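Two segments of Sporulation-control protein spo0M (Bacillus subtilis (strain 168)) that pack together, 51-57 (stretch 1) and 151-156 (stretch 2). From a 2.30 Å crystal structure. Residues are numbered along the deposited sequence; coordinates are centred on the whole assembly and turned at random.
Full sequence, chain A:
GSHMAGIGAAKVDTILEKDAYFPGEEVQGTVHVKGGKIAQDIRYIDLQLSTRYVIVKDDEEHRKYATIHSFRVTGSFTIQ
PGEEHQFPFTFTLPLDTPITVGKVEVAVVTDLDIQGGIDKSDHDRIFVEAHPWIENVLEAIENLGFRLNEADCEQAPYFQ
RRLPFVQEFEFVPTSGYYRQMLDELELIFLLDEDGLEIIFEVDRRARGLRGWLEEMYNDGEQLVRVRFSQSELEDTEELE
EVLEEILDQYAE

Stretch 1 (51-57) TRYVIVK
Stretch 2 151-156: ADCEQA

Residues 51-57 of spo0M form an extended strand, with phi between -94° and -147° and psi running from near 180° at Thr 51 (-171°) to 120-136° from Val 54 onward. Residues 151-155 form a second strand, distant in sequence, which gives way to loop at Ala 156 (phi/psi -145/61); Gln 155 already has a less extended phi of -52°. The N-to-C directions diverge by 59° (signed crossing angle -59°), and the axes approach to 4.4 Å, so the strands lie side by side over a short span. The register pairs Tyr 53 with Cys 153 (CA to CA 4.6 Å), Val 54 with Glu 154 (CA to CA 4.9 Å) and Ile 55 with Gln 155 (CA to CA 5.5 Å), the spacing widening along the chain.

A single bridge joins the backbones, at Val 54 and Glu 154. Val 54 N donates to Cys 153 O (2.8 Å, N-H...O angle 163°), and Gln 155 N donates to Val 54 O (2.9 Å, 154°). Val 54 thus spends both its amide and its carbonyl on the residues flanking Glu 154, the parallel pattern. Water 1 also donates to Val 54 O (2.9 Å) and to Glu 154 OE1 (3.0 Å), tying the bridged carbonyl to the carboxylate.

Tyr 53 (chi1 69°, p; chi2 -83°) packs its CB 3.7 Å from CB of Cys 153 (chi1 -64°, m), an apolar contact beside the backbone pairing. Its ring continues obliquely along the second strand: CD2 lies 3.6 Å from Gln 155 CA, and CE2 lies 3.8 Å from Gln 155 CB. Cys 153 CB also sits 3.4 Å from Arg 52 O.

Val 54 (chi1 t) brings CG2 to 3.8 Å from Asp 152 OD2, a van der Waals contact, while Asp 152 OD1 accepts from Cys 153 N (2.8 Å, 136°) within its own strand. The CA-to-CB bond of Glu 154 points away from stretch 1, but the m, m rotamer (chi3 -37°) folds the side chain back until OE1 is 4.2 Å from Val 54 CB.

Gln 155 (chi1 162°, t; chi2 -170°, t; chi3 48°) has the largest area covered by the opposing stretch. Its extended side chain places OE1 3.8 Å from CG2 of Ile 55 (chi1 m, chi2 t). Water 2 donates to Gln 155 OE1 (2.7 Å) and accepts from Val 56 N (2.8 Å), linking the strands beyond the last direct hydrogen bond.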

# COMPACT_ATOMS: atom_id res chain seq x y z
N THR A 51 2.53 -12.59 -8.93
CA THR A 51 1.73 -13.69 -8.44
C THR A 51 0.37 -13.54 -9.09
O THR A 51 0.24 -12.77 -10.06
CB THR A 51 1.66 -13.72 -6.90
OG1 THR A 51 1.08 -14.96 -6.48
CG2 THR A 51 0.90 -12.53 -6.34
N ARG A 52 -0.61 -14.34 -8.65
CA ARG A 52 -1.98 -14.23 -9.12
C ARG A 52 -2.92 -14.15 -7.92
O ARG A 52 -2.61 -14.64 -6.83
CB ARG A 52 -2.37 -15.43 -9.98
CG ARG A 52 -1.24 -16.09 -10.70
CD ARG A 52 -1.67 -17.46 -11.19
NE ARG A 52 -2.10 -18.31 -10.08
CZ ARG A 52 -2.18 -19.64 -10.16
NH1 ARG A 52 -1.87 -20.27 -11.28
NH2 ARG A 52 -2.59 -20.33 -9.10
N TYR A 53 -4.08 -13.55 -8.10
CA TYR A 53 -5.04 -13.53 -7.02
C TYR A 53 -6.44 -13.76 -7.54
O TYR A 53 -6.70 -13.56 -8.74
CB TYR A 53 -4.95 -12.23 -6.22
CG TYR A 53 -5.40 -10.97 -6.93
CD1 TYR A 53 -4.55 -10.28 -7.79
CD2 TYR A 53 -6.67 -10.45 -6.70
CE1 TYR A 53 -4.98 -9.10 -8.41
CE2 TYR A 53 -7.10 -9.29 -7.30
CZ TYR A 53 -6.26 -8.61 -8.15
OH TYR A 53 -6.74 -7.46 -8.73
N VAL A 54 -7.32 -14.20 -6.65
CA VAL A 54 -8.66 -14.60 -7.07
C VAL A 54 -9.62 -13.44 -6.93
O VAL A 54 -9.59 -12.68 -5.95
CB VAL A 54 -9.20 -15.80 -6.26
CG1 VAL A 54 -10.55 -16.25 -6.81
CG2 VAL A 54 -8.23 -16.95 -6.31
N ILE A 55 -10.44 -13.29 -7.96
CA ILE A 55 -11.58 -12.39 -7.98
C ILE A 55 -12.83 -13.22 -8.27
O ILE A 55 -12.93 -13.89 -9.30
CB ILE A 55 -11.44 -11.31 -9.06
CG1 ILE A 55 -10.27 -10.38 -8.76
CG2 ILE A 55 -12.75 -10.55 -9.21
CD1 ILE A 55 -10.09 -9.34 -9.83
N VAL A 56 -13.79 -13.19 -7.34
CA VAL A 56 -15.02 -13.95 -7.54
C VAL A 56 -16.16 -13.02 -7.96
O VAL A 56 -16.41 -12.00 -7.33
CB VAL A 56 -15.40 -14.72 -6.27
CG1 VAL A 56 -16.68 -15.51 -6.48
CG2 VAL A 56 -14.25 -15.66 -5.89
N LYS A 57 -16.77 -13.34 -9.10
CA LYS A 57 -17.96 -12.63 -9.56
C LYS A 57 -19.07 -13.61 -9.87
O LYS A 57 -18.87 -14.53 -10.66
CB LYS A 57 -17.69 -11.79 -10.80
CG LYS A 57 -18.77 -10.71 -11.06
CD LYS A 57 -19.00 -10.50 -12.56
CE LYS A 57 -20.23 -9.66 -12.87
NZ LYS A 57 -20.43 -8.54 -11.91
N ALA A 151 -4.85 -21.69 1.65
CA ALA A 151 -4.22 -20.38 1.62
C ALA A 151 -4.29 -19.89 0.20
O ALA A 151 -4.06 -20.66 -0.73
CB ALA A 151 -2.79 -20.44 2.10
N ASP A 152 -4.70 -18.64 -0.00
CA ASP A 152 -4.73 -18.13 -1.37
C ASP A 152 -4.66 -16.62 -1.36
O ASP A 152 -4.89 -15.99 -0.32
CB ASP A 152 -5.98 -18.60 -2.11
CG ASP A 152 -5.74 -18.82 -3.62
OD1 ASP A 152 -4.79 -18.23 -4.19
OD2 ASP A 152 -6.50 -19.59 -4.24
N CYS A 153 -4.34 -16.04 -2.49
CA CYS A 153 -4.35 -14.58 -2.60
C CYS A 153 -5.73 -14.14 -3.11
O CYS A 153 -6.19 -14.60 -4.16
CB CYS A 153 -3.22 -14.09 -3.50
SG CYS A 153 -1.63 -14.48 -2.76
N GLU A 154 -6.37 -13.28 -2.33
CA GLU A 154 -7.75 -12.90 -2.58
C GLU A 154 -7.82 -11.40 -2.84
O GLU A 154 -7.10 -10.61 -2.21
CB GLU A 154 -8.65 -13.23 -1.38
CG GLU A 154 -8.66 -14.67 -0.90
CD GLU A 154 -9.45 -15.62 -1.78
OE1 GLU A 154 -10.51 -15.24 -2.33
OE2 GLU A 154 -9.06 -16.80 -1.84
N GLN A 155 -8.68 -11.02 -3.77
CA GLN A 155 -8.95 -9.63 -4.04
C GLN A 155 -9.30 -8.90 -2.73
O GLN A 155 -10.13 -9.39 -1.95
CB GLN A 155 -10.11 -9.54 -5.03
CG GLN A 155 -10.79 -8.21 -5.08
CD GLN A 155 -12.06 -8.26 -5.87
OE1 GLN A 155 -12.90 -9.15 -5.68
NE2 GLN A 155 -12.19 -7.33 -6.82
N ALA A 156 -8.65 -7.77 -2.44
CA ALA A 156 -8.95 -7.06 -1.19
C ALA A 156 -8.89 -5.51 -1.24
O ALA A 156 -8.16 -4.88 -0.46
CB ALA A 156 -8.03 -7.58 -0.08
O HOH W 1 -11.70 -13.06 -3.96
O HOH W 2 -13.58 -11.68 -4.97